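Local coordinates for putative alpha-L-fucosidase (Bacteroides thetaiotaomicron, PDB 4H41), which has a TIM-barrel fold and may release fucose from host glycans, though its activity is inferred, at residues Gly164-Ala169 against Asn227-Gly232; Met295-Ala300 against Glu335-Lys340. All coordinates share one frame; numbering follows the deposited sequence.

Contact 1: residues Gly164-Ala169 against Asn227-Gly232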
loop_
_atom_site.group_PDB
_atom_site.type_symbol
_atom_site.label_atom_id
_atom_site.label_comp_id
_atom_site.label_asym_id
_atom_site.label_seq_id
_atom_site.Cartn_x
_atom_site.Cartn_y
_atom_site.Cartn_z
ATOM N N GLY B 164 2.275 11.691 24.502
ATOM C CA GLY B 164 3.671 12.004 24.210
ATOM C C GLY B 164 4.524 10.749 24.176
ATOM O O GLY B 164 4.820 10.185 25.231
ATOM N N GLU B 165 4.864 10.249 22.973
ATOM C CA GLU B 165 5.605 8.988 22.831
ATOM C C GLU B 165 7.107 9.150 22.870
ATOM O O GLU B 165 7.655 9.937 22.105
ATOM C CB GLU B 165 5.271 8.294 21.503
ATOM C CG GLU B 165 3.895 7.722 21.377
ATOM C CD GLU B 165 3.656 7.195 19.974
ATOM O OE1 GLU B 165 4.529 6.471 19.427
ATOM O OE2 GLU B 165 2.599 7.547 19.407
ATOM N N ILE B 166 7.780 8.303 23.662
ATOM C CA ILE B 166 9.226 8.238 23.740
ATOM C C ILE B 166 9.650 6.780 23.764
ATOM O O ILE B 166 8.814 5.901 23.967
ATOM C CB ILE B 166 9.771 8.990 25.003
ATOM C CG1 ILE B 166 9.422 8.256 26.333
ATOM C CG2 ILE B 166 9.310 10.445 25.033
ATOM C CD1 ILE B 166 10.101 8.805 27.577
ATOM N N SER B 167 10.948 6.527 23.596
ATOM C CA SER B 167 11.539 5.209 23.800
ATOM C C SER B 167 12.736 5.228 24.730
ATOM O O SER B 167 13.085 4.184 25.270
ATOM C CB SER B 167 11.961 4.587 22.472
ATOM O OG SER B 167 13.008 5.315 21.866
ATOM N N ARG B 168 13.429 6.366 24.836
ATOM C CA ARG B 168 14.648 6.517 25.617
ATOM C C ARG B 168 14.560 7.727 26.525
ATOM O O ARG B 168 13.641 8.548 26.378
ATOM C CB ARG B 168 15.821 6.723 24.627
ATOM C CG ARG B 168 16.080 5.572 23.647
ATOM C CD ARG B 168 16.574 4.317 24.336
ATOM N NE ARG B 168 17.864 4.540 24.980
ATOM C CZ ARG B 168 19.057 4.322 24.432
ATOM N NH1 ARG B 168 19.153 3.881 23.182
ATOM N NH2 ARG B 168 20.164 4.562 25.124
ATOM N N ALA B 169 15.565 7.912 27.385
ATOM C CA ALA B 169 15.701 9.132 28.195
ATOM C C ALA B 169 15.527 10.340 27.256
ATOM O O ALA B 169 16.121 10.361 26.173
ATOM C CB ALA B 169 17.056 9.172 28.876
ATOM N N ASN B 227 13.963 2.809 34.491
ATOM C CA ASN B 227 13.957 2.853 35.958
ATOM C C ASN B 227 13.868 4.307 36.412
ATOM O O ASN B 227 13.078 4.657 37.293
ATOM C CB ASN B 227 15.219 2.182 36.511
ATOM C CG ASN B 227 15.281 2.198 37.986
ATOM O OD1 ASN B 227 14.412 1.629 38.643
ATOM N ND2 ASN B 227 16.284 2.855 38.554
ATOM N N GLU B 228 14.634 5.190 35.755
ATOM C CA GLU B 228 14.602 6.614 36.087
ATOM C C GLU B 228 13.270 7.258 35.714
ATOM O O GLU B 228 12.755 8.088 36.466
ATOM C CB GLU B 228 15.726 7.374 35.355
ATOM C CG GLU B 228 17.108 6.994 35.840
ATOM C CD GLU B 228 18.231 7.884 35.342
ATOM O OE1 GLU B 228 18.187 9.103 35.625
ATOM O OE2 GLU B 228 19.177 7.360 34.711
ATOM N N ILE B 229 12.725 6.906 34.558
ATOM C CA ILE B 229 11.465 7.494 34.113
ATOM C C ILE B 229 10.353 7.059 35.043
ATOM O O ILE B 229 9.643 7.922 35.555
ATOM C CB ILE B 229 11.158 7.168 32.628
ATOM C CG1 ILE B 229 12.168 7.881 31.743
ATOM C CG2 ILE B 229 9.747 7.580 32.262
ATOM C CD1 ILE B 229 12.353 7.224 30.410
ATOM N N PHE B 230 10.224 5.747 35.290
ATOM C CA PHE B 230 9.159 5.248 36.167
ATOM C C PHE B 230 9.284 5.796 37.590
ATOM O O PHE B 230 8.270 6.200 38.134
ATOM C CB PHE B 230 9.069 3.752 36.161
ATOM C CG PHE B 230 8.631 3.144 34.851
ATOM C CD1 PHE B 230 7.722 3.795 34.015
ATOM C CD2 PHE B 230 9.141 1.942 34.436
ATOM C CE1 PHE B 230 7.325 3.213 32.810
ATOM C CE2 PHE B 230 8.767 1.388 33.216
ATOM C CZ PHE B 230 7.828 2.004 32.441
ATOM N N ASP B 231 10.509 5.980 38.104
ATOM C CA ASP B 231 10.728 6.610 39.410
ATOM C C ASP B 231 10.108 8.006 39.452
ATOM O O ASP B 231 9.502 8.377 40.465
ATOM C CB ASP B 231 12.231 6.679 39.729
ATOM C CG ASP B 231 12.508 7.214 41.125
ATOM O OD1 ASP B 231 11.959 6.655 42.093
ATOM O OD2 ASP B 231 13.134 8.273 41.232
ATOM N N GLY B 232 10.247 8.762 38.366
ATOM C CA GLY B 232 9.715 10.113 38.281
ATOM C C GLY B 232 8.229 10.244 38.013
ATOM O O GLY B 232 7.630 11.228 38.438
#

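Contact 2: residues Met295-Ala300 against Glu335-Lys340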
loop_
_atom_site.group_PDB
_atom_site.type_symbol
_atom_site.label_atom_id
_atom_site.label_comp_id
_atom_site.label_asym_id
_atom_site.label_seq_id
_atom_site.Cartn_x
_atom_site.Cartn_y
_atom_site.Cartn_z
HETATM N N MSE B 295 2.448 -14.839 18.837
HETATM C CA MSE B 295 3.695 -14.965 19.617
HETATM C C MSE B 295 3.868 -13.796 20.606
HETATM O O MSE B 295 4.334 -14.011 21.723
HETATM C CB MSE B 295 4.883 -15.061 18.673
HETATM C CG MSE B 295 4.970 -16.386 17.985
HETATM SE SE MSE B 295 6.633 -16.372 16.877
HETATM C CE MSE B 295 6.662 -14.705 15.974
ATOM N N LYS B 296 3.452 -12.582 20.237
ATOM C CA LYS B 296 3.566 -11.415 21.110
ATOM C C LYS B 296 2.600 -11.515 22.257
ATOM O O LYS B 296 2.991 -11.199 23.386
ATOM C CB LYS B 296 3.362 -10.115 20.304
ATOM C CG LYS B 296 4.483 -9.921 19.302
ATOM C CD LYS B 296 4.468 -8.602 18.548
ATOM C CE LYS B 296 3.168 -8.259 17.887
ATOM N NZ LYS B 296 3.220 -6.916 17.248
ATOM N N LEU B 297 1.378 -12.008 22.027
ATOM C CA LEU B 297 0.398 -12.161 23.100
ATOM C C LEU B 297 0.790 -13.321 24.026
ATOM O O LEU B 297 0.530 -13.272 25.232
ATOM C CB LEU B 297 -1.014 -12.363 22.525
ATOM C CG LEU B 297 -1.571 -11.162 21.707
ATOM C CD1 LEU B 297 -2.948 -11.517 21.160
ATOM C CD2 LEU B 297 -1.675 -9.897 22.540
ATOM N N GLU B 298 1.413 -14.371 23.440
ATOM C CA GLU B 298 1.898 -15.506 24.223
ATOM C C GLU B 298 3.019 -15.049 25.175
ATOM O O GLU B 298 3.058 -15.466 26.319
ATOM C CB GLU B 298 2.373 -16.659 23.333
ATOM C CG GLU B 298 1.208 -17.374 22.685
ATOM C CD GLU B 298 1.565 -18.450 21.680
ATOM O OE1 GLU B 298 2.771 -18.629 21.382
ATOM O OE2 GLU B 298 0.623 -19.097 21.164
ATOM N N ALA B 299 3.935 -14.222 24.701
ATOM C CA ALA B 299 5.010 -13.692 25.539
ATOM C C ALA B 299 4.444 -12.812 26.667
ATOM O O ALA B 299 4.928 -12.876 27.799
ATOM C CB ALA B 299 5.975 -12.906 24.691
ATOM N N ALA B 300 3.424 -11.988 26.372
ATOM C CA ALA B 300 2.824 -11.139 27.407
ATOM C C ALA B 300 2.204 -11.979 28.513
ATOM O O ALA B 300 2.324 -11.654 29.699
ATOM C CB ALA B 300 1.774 -10.224 26.795
ATOM N N GLU B 335 -10.520 -17.948 16.130
ATOM C CA GLU B 335 -10.295 -19.380 16.163
ATOM C C GLU B 335 -9.319 -19.787 17.292
ATOM O O GLU B 335 -9.575 -20.709 18.053
ATOM C CB GLU B 335 -9.764 -19.859 14.791
ATOM C CG GLU B 335 -10.884 -19.907 13.780
ATOM C CD GLU B 335 -10.498 -20.252 12.356
ATOM O OE1 GLU B 335 -9.283 -20.388 12.094
ATOM O OE2 GLU B 335 -11.394 -20.254 11.480
ATOM N N TYR B 336 -8.236 -19.066 17.433
ATOM C CA TYR B 336 -7.221 -19.329 18.464
ATOM C C TYR B 336 -7.741 -19.111 19.859
ATOM O O TYR B 336 -7.384 -19.882 20.747
ATOM C CB TYR B 336 -6.007 -18.433 18.189
ATOM C CG TYR B 336 -4.903 -18.508 19.218
ATOM C CD1 TYR B 336 -3.968 -19.539 19.198
ATOM C CD2 TYR B 336 -4.801 -17.560 20.227
ATOM C CE1 TYR B 336 -2.944 -19.602 20.148
ATOM C CE2 TYR B 336 -3.799 -17.636 21.201
ATOM C CZ TYR B 336 -2.844 -18.619 21.122
ATOM O OH TYR B 336 -1.862 -18.629 22.084
ATOM N N PHE B 337 -8.618 -18.108 20.054
ATOM C CA PHE B 337 -9.181 -17.776 21.340
ATOM C C PHE B 337 -10.561 -18.369 21.571
ATOM O O PHE B 337 -11.142 -18.107 22.616
ATOM C CB PHE B 337 -9.225 -16.255 21.511
ATOM C CG PHE B 337 -7.866 -15.708 21.871
ATOM C CD1 PHE B 337 -7.247 -16.074 23.065
ATOM C CD2 PHE B 337 -7.240 -14.784 21.067
ATOM C CE1 PHE B 337 -6.004 -15.537 23.426
ATOM C CE2 PHE B 337 -5.968 -14.286 21.398
ATOM C CZ PHE B 337 -5.349 -14.679 22.568
ATOM N N GLU B 338 -11.067 -19.161 20.636
ATOM C CA GLU B 338 -12.353 -19.846 20.701
ATOM C C GLU B 338 -13.481 -18.858 21.016
ATOM O O GLU B 338 -14.322 -19.097 21.873
ATOM C CB GLU B 338 -12.294 -21.009 21.708
ATOM C CG GLU B 338 -11.330 -22.071 21.236
ATOM C CD GLU B 338 -11.459 -23.363 22.012
ATOM O OE1 GLU B 338 -11.421 -23.315 23.257
ATOM O OE2 GLU B 338 -11.604 -24.426 21.372
ATOM N N ILE B 339 -13.483 -17.735 20.285
ATOM C CA ILE B 339 -14.496 -16.688 20.460
ATOM C C ILE B 339 -15.609 -16.940 19.473
ATOM O O ILE B 339 -15.360 -16.965 18.260
ATOM C CB ILE B 339 -13.866 -15.293 20.273
ATOM C CG1 ILE B 339 -12.774 -15.038 21.340
ATOM C CG2 ILE B 339 -14.959 -14.210 20.331
ATOM C CD1 ILE B 339 -11.939 -13.828 21.093
ATOM N N LYS B 340 -16.848 -16.981 19.960
ATOM C CA LYS B 340 -18.002 -17.242 19.099
ATOM C C LYS B 340 -18.420 -16.017 18.262
ATOM O O LYS B 340 -18.031 -14.852 18.567
ATOM C CB LYS B 340 -19.193 -17.762 19.935
ATOM C CG LYS B 340 -20.163 -16.700 20.451
ATOM C CD LYS B 340 -20.883 -17.008 21.801
ATOM C CE LYS B 340 -22.400 -16.831 21.771
ATOM N NZ LYS B 340 -23.146 -17.983 22.359
ATOM O OXT LYS B 340 -19.196 -16.247 17.316
#

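Contact 1: residues Gly164-Ala169 against Asn227-Gly232
Ile166 and Ile229 join a loop of the TIM barrel to one of its outer helices. The loop follows strand 157-162, the fourth strand of the barrel, and leads to helix 173-187. Ile229 sits on helix 219-233, which precedes the sixth strand, 239-243. The two isoleucines point at each other and meet tip to tip. CD1 of Ile166 lies 3.9 Å from CD1 of Ile229, a plain methyl-to-methyl contact. In Ile166, CG1 lies between the backbone N and the carbonyl carbon (chi1 70°), and the chain then runs extended, with chi2 171°. This carries CD1 out to the helix. Ile229 sets its own CG1 beside the backbone N (chi1 -68°), and its CD1 forms the meeting end.

The same CD1 of Ile229 also skirts the backbone of the loop. It comes within 4.4 Å of Arg168 O and 4.4 Å of Ala169 CA. The contact is small, 94 Å² over both sides. Both isoleucines are buried, while Ala169 is exposed.

Helix 173-187 covers the same apolar spot: Ile166 touches Ala173 and Phe177, and Ile229 touches Ile174. Ile166 also packs on Trp226. Glu225 takes a salt bridge from Arg168 and a hydrogen bond from Ala169 N, while Trp226 NE1 bonds to Ser167 O. Asp200 pairs with the same arginine. The joint combines aliphatic packing with polar ties a turn earlier on the helix. It is the packing of a beta-alpha loop against a peripheral helix of a beta/alpha barrel.

Contact 2: residues Met295-Ala300 against Glu335-Lys340
Glu298 and Tyr336 approach at a slant, with the carboxylate and ring planes 40° apart. Glu298 starts with CG beside the backbone N (chi1 -73°) and runs extended beyond it. This brings OE2 to the phenol end of Tyr336. Tyr336 OH donates to Glu298 OE2 at 2.7 Å; the bond is short but weak in geometry. OE2 stands oblique to the ring, 3.5 Å from Tyr336 CZ. The aliphatic part of the glutamate also comes close, with CG 3.4 Å from Tyr336 OH. Tyr336 reaches across because its CG is anti to the backbone N (chi1 176°).

Beside this polar pair lies an apolar one. Leu297 CD1 meets Phe337 CE2 at 4.1 Å. The methyl comes to the edge of the phenyl ring, near its plane. One face of that ring is taken by its neighbour in sequence: Tyr336 CD2 sits 3.6 Å above the plane, over the centre. The two aromatic side chains are therefore packed together as they face helix 290-302.

Glu338, with positive phi, follows the last turn of helix 324-337 in a Schellman motif. Arg294 forms a salt bridge with Glu298 OE2, and Tyr336 OH is also hydrogen-bonded to Asn30 N. The shared oxygens thus link two helices and the N-terminal segment. The arginine would be expected to favour a charged Glu298. The direct bond is weak, so the phenol is probably placed largely by Asn30 N, while Arg294 holds the carboxylate that meets it.

Contact 1 and contact 2 sit at different places around one closed barrel of eight parallel strands. Their centres are 29 Å apart, and their nearest atoms about 14 Å, without touching. They come in series along the chain: 164-169 with 227-232 is complete before 295-300 meets 335-340. Contact 1 ties the loop after the fourth strand to the helix before the sixth. Contact 2 joins helix 290-302, just before the eighth strand (307-310), to helix 324-337 near the C-terminus. They share no helix. Contact 1 is a loop-to-helix contact in the middle of the chain; contact 2 is a helix-to-helix contact within the outer layer.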